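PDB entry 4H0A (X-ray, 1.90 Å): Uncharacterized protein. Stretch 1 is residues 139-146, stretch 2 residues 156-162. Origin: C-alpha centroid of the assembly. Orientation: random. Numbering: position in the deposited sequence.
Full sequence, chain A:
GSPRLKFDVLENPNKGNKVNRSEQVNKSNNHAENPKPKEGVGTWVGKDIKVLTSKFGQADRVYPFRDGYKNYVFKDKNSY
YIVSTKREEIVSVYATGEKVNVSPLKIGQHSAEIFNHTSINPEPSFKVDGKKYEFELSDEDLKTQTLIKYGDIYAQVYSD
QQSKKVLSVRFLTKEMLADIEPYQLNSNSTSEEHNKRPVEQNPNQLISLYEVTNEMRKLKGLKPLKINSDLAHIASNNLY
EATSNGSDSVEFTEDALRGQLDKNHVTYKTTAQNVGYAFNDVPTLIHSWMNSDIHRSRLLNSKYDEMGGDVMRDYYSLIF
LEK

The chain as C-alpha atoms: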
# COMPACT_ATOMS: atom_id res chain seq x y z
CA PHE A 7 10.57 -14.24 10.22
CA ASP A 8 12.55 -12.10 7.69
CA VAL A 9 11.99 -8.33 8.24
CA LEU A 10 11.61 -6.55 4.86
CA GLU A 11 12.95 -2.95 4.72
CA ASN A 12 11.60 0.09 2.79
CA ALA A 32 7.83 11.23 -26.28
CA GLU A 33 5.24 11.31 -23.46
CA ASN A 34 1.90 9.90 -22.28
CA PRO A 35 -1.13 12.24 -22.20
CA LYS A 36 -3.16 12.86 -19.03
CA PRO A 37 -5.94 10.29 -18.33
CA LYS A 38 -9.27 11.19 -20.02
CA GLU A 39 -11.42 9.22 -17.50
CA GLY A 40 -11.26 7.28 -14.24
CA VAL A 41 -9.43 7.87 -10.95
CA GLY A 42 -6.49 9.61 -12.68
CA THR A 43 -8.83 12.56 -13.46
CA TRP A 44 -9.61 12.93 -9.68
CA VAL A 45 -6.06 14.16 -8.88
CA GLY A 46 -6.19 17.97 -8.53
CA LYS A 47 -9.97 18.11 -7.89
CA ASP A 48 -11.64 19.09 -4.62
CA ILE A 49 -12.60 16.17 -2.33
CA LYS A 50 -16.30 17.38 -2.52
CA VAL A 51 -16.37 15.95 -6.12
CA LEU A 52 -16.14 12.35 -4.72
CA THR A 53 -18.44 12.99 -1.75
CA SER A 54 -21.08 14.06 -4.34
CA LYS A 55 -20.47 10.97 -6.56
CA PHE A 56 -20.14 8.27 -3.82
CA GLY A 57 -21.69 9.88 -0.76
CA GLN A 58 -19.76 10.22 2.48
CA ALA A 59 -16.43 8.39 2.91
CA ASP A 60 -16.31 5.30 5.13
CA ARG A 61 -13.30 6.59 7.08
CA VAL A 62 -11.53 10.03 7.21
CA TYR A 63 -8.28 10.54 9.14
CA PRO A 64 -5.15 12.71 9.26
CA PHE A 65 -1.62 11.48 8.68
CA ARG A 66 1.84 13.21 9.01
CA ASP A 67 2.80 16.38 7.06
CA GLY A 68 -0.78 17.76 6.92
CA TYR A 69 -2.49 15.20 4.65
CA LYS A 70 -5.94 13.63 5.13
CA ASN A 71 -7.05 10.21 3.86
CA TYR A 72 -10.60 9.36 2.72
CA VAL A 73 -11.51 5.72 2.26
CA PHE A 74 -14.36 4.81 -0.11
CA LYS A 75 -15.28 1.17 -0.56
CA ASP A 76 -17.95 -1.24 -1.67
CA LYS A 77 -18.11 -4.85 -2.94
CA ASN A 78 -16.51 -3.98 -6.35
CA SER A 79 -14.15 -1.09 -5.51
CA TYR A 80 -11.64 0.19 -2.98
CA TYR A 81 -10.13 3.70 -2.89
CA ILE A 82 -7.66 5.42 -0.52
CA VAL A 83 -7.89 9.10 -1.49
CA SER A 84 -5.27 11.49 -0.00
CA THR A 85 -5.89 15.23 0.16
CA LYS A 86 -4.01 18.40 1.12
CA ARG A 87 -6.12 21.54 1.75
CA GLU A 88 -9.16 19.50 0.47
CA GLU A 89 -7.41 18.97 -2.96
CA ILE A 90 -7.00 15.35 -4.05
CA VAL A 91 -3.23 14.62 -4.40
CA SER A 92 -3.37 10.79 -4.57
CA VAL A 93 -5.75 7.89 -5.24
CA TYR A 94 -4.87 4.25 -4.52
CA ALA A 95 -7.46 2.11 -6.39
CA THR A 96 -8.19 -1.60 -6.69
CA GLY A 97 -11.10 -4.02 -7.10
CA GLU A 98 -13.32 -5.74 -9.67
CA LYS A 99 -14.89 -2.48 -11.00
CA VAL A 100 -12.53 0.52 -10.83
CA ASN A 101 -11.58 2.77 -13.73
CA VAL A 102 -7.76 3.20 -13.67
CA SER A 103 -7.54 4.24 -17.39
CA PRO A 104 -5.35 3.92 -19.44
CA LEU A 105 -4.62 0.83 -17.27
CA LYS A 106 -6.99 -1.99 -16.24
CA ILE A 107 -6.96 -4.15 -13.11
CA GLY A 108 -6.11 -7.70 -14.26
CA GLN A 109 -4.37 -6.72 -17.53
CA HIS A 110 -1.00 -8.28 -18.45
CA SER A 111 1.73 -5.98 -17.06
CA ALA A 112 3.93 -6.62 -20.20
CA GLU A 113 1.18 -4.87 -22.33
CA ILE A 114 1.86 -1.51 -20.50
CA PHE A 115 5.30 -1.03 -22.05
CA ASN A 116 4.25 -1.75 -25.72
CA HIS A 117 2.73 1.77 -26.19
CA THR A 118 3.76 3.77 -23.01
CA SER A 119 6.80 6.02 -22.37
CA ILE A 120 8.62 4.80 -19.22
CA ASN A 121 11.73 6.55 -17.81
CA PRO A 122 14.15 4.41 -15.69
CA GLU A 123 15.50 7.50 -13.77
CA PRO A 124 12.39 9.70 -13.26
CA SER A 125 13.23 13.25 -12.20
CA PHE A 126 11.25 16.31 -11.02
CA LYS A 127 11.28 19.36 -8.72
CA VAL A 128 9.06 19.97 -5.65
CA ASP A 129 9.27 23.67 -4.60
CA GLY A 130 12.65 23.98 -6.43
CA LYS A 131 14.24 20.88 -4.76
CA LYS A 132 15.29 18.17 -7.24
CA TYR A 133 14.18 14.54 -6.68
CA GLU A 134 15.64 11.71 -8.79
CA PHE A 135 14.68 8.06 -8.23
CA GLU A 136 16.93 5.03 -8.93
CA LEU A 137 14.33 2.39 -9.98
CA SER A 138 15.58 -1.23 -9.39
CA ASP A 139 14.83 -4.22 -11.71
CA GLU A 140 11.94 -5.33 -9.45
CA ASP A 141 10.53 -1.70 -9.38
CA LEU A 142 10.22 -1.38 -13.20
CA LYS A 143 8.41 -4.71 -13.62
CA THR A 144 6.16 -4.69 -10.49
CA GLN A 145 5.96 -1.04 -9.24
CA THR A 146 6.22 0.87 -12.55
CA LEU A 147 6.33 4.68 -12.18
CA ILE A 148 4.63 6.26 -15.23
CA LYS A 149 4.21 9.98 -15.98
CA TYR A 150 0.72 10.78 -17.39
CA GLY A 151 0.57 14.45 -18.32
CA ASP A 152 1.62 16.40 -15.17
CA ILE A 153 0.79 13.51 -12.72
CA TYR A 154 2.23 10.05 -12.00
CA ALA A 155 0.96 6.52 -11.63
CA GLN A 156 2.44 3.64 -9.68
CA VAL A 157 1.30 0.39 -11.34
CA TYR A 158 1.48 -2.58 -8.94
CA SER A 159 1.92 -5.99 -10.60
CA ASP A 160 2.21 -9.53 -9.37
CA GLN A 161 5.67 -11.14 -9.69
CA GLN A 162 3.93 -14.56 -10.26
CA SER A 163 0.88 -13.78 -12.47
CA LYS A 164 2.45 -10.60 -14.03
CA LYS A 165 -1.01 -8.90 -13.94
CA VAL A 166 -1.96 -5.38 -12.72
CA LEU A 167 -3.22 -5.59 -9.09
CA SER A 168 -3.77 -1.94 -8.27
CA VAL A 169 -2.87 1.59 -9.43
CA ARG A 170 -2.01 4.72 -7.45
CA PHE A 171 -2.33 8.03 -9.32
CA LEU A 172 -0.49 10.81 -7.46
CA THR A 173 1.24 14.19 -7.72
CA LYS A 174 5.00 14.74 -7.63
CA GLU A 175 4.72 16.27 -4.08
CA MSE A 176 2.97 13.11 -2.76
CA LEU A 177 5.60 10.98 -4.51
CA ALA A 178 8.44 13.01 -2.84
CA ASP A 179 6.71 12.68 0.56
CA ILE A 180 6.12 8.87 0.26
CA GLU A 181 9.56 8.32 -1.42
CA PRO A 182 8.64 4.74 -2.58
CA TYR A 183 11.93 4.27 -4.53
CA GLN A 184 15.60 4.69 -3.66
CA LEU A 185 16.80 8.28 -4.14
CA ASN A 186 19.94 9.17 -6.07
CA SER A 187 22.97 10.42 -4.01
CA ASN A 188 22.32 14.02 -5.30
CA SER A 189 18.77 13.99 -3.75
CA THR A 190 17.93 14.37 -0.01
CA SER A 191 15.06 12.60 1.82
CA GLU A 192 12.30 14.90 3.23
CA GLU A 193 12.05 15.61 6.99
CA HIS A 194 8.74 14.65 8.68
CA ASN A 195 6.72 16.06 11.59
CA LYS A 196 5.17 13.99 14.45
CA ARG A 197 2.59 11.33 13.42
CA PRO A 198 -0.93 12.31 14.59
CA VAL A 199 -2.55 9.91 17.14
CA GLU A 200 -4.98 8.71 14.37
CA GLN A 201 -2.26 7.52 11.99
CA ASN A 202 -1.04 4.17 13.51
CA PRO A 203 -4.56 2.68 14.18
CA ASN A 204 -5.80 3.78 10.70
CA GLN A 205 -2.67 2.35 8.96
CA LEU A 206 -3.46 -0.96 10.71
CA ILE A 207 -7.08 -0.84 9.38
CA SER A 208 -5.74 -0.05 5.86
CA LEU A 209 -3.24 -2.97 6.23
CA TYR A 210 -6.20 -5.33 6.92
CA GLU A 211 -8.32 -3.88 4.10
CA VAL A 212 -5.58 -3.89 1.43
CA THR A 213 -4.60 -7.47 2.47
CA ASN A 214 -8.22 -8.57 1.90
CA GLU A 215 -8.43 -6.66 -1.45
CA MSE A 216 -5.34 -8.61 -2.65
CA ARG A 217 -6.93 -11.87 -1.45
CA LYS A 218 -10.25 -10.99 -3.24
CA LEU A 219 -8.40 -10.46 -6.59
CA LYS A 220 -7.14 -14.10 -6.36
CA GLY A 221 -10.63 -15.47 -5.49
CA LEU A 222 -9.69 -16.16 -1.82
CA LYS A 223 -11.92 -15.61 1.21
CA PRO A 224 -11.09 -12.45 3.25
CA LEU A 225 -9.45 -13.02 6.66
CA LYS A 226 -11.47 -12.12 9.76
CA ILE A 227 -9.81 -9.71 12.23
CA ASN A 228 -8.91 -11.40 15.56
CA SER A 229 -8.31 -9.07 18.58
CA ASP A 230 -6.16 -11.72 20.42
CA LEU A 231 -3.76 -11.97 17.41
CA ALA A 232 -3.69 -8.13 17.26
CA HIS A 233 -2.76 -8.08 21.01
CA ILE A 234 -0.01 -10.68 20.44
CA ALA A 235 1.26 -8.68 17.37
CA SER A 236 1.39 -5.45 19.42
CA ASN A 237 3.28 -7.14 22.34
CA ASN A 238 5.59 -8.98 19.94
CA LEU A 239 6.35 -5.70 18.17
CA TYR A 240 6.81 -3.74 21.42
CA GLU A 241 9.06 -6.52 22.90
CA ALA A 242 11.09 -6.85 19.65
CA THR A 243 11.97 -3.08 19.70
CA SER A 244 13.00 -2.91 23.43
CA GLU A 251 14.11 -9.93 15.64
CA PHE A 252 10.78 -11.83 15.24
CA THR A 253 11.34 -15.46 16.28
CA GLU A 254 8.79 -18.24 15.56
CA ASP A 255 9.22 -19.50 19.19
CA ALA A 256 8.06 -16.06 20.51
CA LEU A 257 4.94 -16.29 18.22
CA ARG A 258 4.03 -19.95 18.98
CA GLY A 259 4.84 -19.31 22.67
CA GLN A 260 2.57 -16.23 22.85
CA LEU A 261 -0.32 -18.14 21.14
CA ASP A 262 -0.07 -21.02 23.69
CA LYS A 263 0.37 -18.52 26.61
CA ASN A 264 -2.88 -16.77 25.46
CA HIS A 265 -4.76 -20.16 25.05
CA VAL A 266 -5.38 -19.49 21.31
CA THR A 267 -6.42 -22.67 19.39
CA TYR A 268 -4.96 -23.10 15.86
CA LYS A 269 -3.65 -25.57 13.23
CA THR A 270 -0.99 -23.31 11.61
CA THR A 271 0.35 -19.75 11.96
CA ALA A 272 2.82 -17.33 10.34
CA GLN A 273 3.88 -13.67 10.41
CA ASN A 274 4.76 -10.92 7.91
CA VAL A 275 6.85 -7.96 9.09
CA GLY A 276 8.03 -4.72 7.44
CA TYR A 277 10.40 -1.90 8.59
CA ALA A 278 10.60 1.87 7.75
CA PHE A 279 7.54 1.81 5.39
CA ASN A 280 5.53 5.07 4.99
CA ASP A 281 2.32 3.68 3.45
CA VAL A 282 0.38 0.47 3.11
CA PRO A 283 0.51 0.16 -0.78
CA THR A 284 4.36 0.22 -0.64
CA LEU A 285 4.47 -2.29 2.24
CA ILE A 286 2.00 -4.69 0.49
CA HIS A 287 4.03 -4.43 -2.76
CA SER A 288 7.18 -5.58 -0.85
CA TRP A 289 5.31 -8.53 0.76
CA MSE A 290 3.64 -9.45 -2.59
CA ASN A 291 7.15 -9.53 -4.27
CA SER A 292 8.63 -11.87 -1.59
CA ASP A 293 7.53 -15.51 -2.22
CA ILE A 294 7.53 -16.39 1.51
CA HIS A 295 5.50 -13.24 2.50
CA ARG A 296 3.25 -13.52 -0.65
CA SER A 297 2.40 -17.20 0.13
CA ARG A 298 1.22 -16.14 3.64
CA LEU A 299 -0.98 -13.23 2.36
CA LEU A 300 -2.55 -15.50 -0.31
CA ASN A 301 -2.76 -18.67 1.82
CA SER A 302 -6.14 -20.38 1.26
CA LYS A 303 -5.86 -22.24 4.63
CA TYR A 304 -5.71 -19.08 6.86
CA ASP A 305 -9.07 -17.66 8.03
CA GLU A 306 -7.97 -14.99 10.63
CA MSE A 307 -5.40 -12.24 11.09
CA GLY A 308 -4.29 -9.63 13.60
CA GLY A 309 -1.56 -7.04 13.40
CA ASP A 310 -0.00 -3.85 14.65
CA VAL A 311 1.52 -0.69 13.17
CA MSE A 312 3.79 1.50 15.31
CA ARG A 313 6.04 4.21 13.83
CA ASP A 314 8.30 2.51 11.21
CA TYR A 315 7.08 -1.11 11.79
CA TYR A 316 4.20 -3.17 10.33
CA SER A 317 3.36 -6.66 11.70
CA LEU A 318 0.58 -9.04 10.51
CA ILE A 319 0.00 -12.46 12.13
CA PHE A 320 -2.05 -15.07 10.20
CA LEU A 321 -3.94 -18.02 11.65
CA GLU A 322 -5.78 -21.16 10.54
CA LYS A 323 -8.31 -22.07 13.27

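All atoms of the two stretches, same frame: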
# COMPACT_ATOMS: atom_id res chain seq x y z
N ASP A 139 15.43 -3.30 -10.73
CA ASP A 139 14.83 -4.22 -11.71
C ASP A 139 13.41 -4.61 -11.31
O ASP A 139 12.52 -4.60 -12.16
CB ASP A 139 15.67 -5.50 -11.89
CG ASP A 139 16.66 -5.43 -13.03
OD1 ASP A 139 16.32 -4.85 -14.08
OD2 ASP A 139 17.79 -5.97 -12.87
N GLU A 140 13.23 -4.96 -10.03
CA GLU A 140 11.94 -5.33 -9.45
C GLU A 140 10.94 -4.15 -9.56
O GLU A 140 9.77 -4.39 -9.86
CB GLU A 140 12.14 -5.73 -7.96
CG GLU A 140 10.88 -6.17 -7.23
CD GLU A 140 11.12 -6.63 -5.80
OE1 GLU A 140 11.91 -7.58 -5.61
OE2 GLU A 140 10.50 -6.06 -4.88
N ASP A 141 11.40 -2.89 -9.32
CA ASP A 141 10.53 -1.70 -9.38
C ASP A 141 9.94 -1.47 -10.77
O ASP A 141 8.75 -1.18 -10.87
CB ASP A 141 11.28 -0.43 -8.94
CG ASP A 141 11.75 -0.40 -7.50
OD1 ASP A 141 11.04 -0.96 -6.63
OD2 ASP A 141 12.79 0.24 -7.22
N LEU A 142 10.73 -1.62 -11.84
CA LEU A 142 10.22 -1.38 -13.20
C LEU A 142 9.18 -2.39 -13.65
O LEU A 142 8.29 -2.05 -14.43
CB LEU A 142 11.36 -1.40 -14.22
CG LEU A 142 12.30 -0.23 -14.15
CD1 LEU A 142 13.58 -0.55 -14.87
CD2 LEU A 142 11.66 1.01 -14.75
N LYS A 143 9.32 -3.64 -13.21
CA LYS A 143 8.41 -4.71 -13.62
C LYS A 143 7.16 -4.77 -12.74
O LYS A 143 6.10 -5.13 -13.26
CB LYS A 143 9.12 -6.08 -13.58
CG LYS A 143 9.57 -6.60 -14.95
CD LYS A 143 10.73 -5.83 -15.55
CE LYS A 143 11.23 -6.50 -16.81
NZ LYS A 143 12.29 -5.71 -17.49
N THR A 144 7.28 -4.50 -11.43
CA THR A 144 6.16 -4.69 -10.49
C THR A 144 5.71 -3.45 -9.70
O THR A 144 4.77 -3.57 -8.92
CB THR A 144 6.54 -5.81 -9.52
OG1 THR A 144 7.56 -5.34 -8.63
CG2 THR A 144 7.00 -7.08 -10.27
N GLN A 145 6.33 -2.28 -9.91
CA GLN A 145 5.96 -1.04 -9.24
C GLN A 145 6.20 0.13 -10.19
O GLN A 145 6.69 1.18 -9.77
CB GLN A 145 6.81 -0.89 -7.97
CG GLN A 145 6.17 -0.08 -6.87
CD GLN A 145 7.08 0.11 -5.69
OE1 GLN A 145 8.25 -0.27 -5.69
NE2 GLN A 145 6.58 0.73 -4.65
N THR A 146 5.90 -0.07 -11.48
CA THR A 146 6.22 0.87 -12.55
C THR A 146 5.74 2.28 -12.26
O THR A 146 4.57 2.47 -11.95
CB THR A 146 5.61 0.40 -13.87
OG1 THR A 146 5.69 -1.02 -13.92
CG2 THR A 146 6.32 1.03 -15.09
N GLN A 156 1.69 4.80 -10.12
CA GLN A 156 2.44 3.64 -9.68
C GLN A 156 1.57 2.45 -10.02
O GLN A 156 0.44 2.38 -9.53
CB GLN A 156 2.74 3.70 -8.19
CG GLN A 156 3.59 4.88 -7.78
CD GLN A 156 3.92 4.72 -6.33
OE1 GLN A 156 3.15 5.12 -5.46
NE2 GLN A 156 4.96 3.95 -6.04
N VAL A 157 2.04 1.57 -10.91
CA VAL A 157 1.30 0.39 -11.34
C VAL A 157 1.86 -0.82 -10.62
O VAL A 157 3.00 -1.21 -10.87
CB VAL A 157 1.38 0.22 -12.88
CG1 VAL A 157 0.47 -0.91 -13.35
CG2 VAL A 157 1.02 1.53 -13.58
N TYR A 158 1.06 -1.42 -9.73
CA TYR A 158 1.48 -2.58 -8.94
C TYR A 158 1.13 -3.86 -9.66
O TYR A 158 -0.04 -4.07 -9.96
CB TYR A 158 0.80 -2.55 -7.58
CG TYR A 158 1.17 -1.33 -6.77
CD1 TYR A 158 2.40 -1.25 -6.13
CD2 TYR A 158 0.32 -0.24 -6.67
CE1 TYR A 158 2.76 -0.12 -5.39
CE2 TYR A 158 0.67 0.89 -5.94
CZ TYR A 158 1.88 0.94 -5.28
OH TYR A 158 2.20 2.06 -4.55
N SER A 159 2.13 -4.70 -9.92
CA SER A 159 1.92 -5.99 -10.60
C SER A 159 2.39 -7.12 -9.75
O SER A 159 3.24 -6.95 -8.88
CB SER A 159 2.65 -6.06 -11.93
OG SER A 159 2.30 -4.99 -12.79
N ASP A 160 1.87 -8.30 -10.07
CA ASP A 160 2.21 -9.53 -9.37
C ASP A 160 3.47 -10.12 -10.00
O ASP A 160 3.57 -10.20 -11.22
CB ASP A 160 1.01 -10.48 -9.49
CG ASP A 160 0.97 -11.61 -8.49
OD1 ASP A 160 1.16 -11.34 -7.29
OD2 ASP A 160 0.73 -12.77 -8.90
N GLN A 161 4.43 -10.54 -9.18
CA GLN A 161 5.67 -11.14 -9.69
C GLN A 161 5.40 -12.54 -10.28
O GLN A 161 6.13 -12.98 -11.16
CB GLN A 161 6.74 -11.20 -8.57
CG GLN A 161 8.17 -11.04 -9.04
CD GLN A 161 9.11 -10.89 -7.86
OE1 GLN A 161 9.12 -11.72 -6.95
NE2 GLN A 161 9.92 -9.84 -7.84
N GLN A 162 4.32 -13.22 -9.80
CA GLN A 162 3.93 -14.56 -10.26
C GLN A 162 3.01 -14.49 -11.47
O GLN A 162 3.34 -15.06 -12.51
CB GLN A 162 3.25 -15.35 -9.13
CG GLN A 162 4.22 -16.14 -8.28
CD GLN A 162 4.69 -17.40 -8.96
OE1 GLN A 162 5.84 -17.52 -9.38
NE2 GLN A 162 3.79 -18.37 -9.10

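Two backbone hydrogen bonds join the stretches. The amide of Val 157 donates to the carbonyl of Thr 146 (N to O, 2.9 Å), and the amide of Ser 159 donates to the carbonyl of Thr 144 (N to O, 3.0 Å). Both are nearly straight, with angles at the hydrogen of 166° and 167°, so each carbonyl oxygen lies almost along the N-H bond it accepts. The donors are alternate residues of strand 156-159, as expected when one edge of a strand is used, and the acceptors run in the opposite order, giving a short antiparallel pairing.

The same carbonyls also receive CA-H...O contacts. Thr 144 O lies 3.4 Å from Tyr 158 CA and Thr 146 O lies 3.3 Å from Gln 156 CA, so in each case the oxygen faces both an amide and the alpha carbon of the residue before it.

This pairing begins where the helix stops. Helix 139-144 runs almost perpendicular to the strand, at 93°, with the axes 7.6 Å apart at their closest. Its final turn is held by bonds from Thr 144 N to Glu 140 O (2.9 Å) and from Gln 145 N to Asp 141 O (2.8 Å). Gln 145 is the first residue to leave helical phi/psi, and with that change the chain turns to run alongside the strand. The side chain of Thr 146 reaches back to the helix, its OG1 donating to Leu 142 O at 2.8 Å, which ties the start of the extended segment to the turn it has just left.

Side chains pack around these backbone bonds. Thr 146 and Val 157 share one face, their CB atoms 4.3 Å apart, and bring beta-branched side chains together. On the other face Gln 145 meets Tyr 158: the aliphatic CG of Gln 145 lies 3.7 Å from CE1 of the Tyr 158 ring, in an oblique approach. Thr 144 has the largest area covered by the opposite stretch, and its methyl CG2 makes a looser contact with Gln 161 CG at 4.3 Å. Beside it, Lys 143 O rests 3.8 Å from Ser 159 CB, while Ser 159 OG is buried by the contact without a polar partner in the model.

At the periphery, the side chain of Glu 140 comes near that of Gln 161. The contact buries 436 Å² in total, shared about equally by the two stretches.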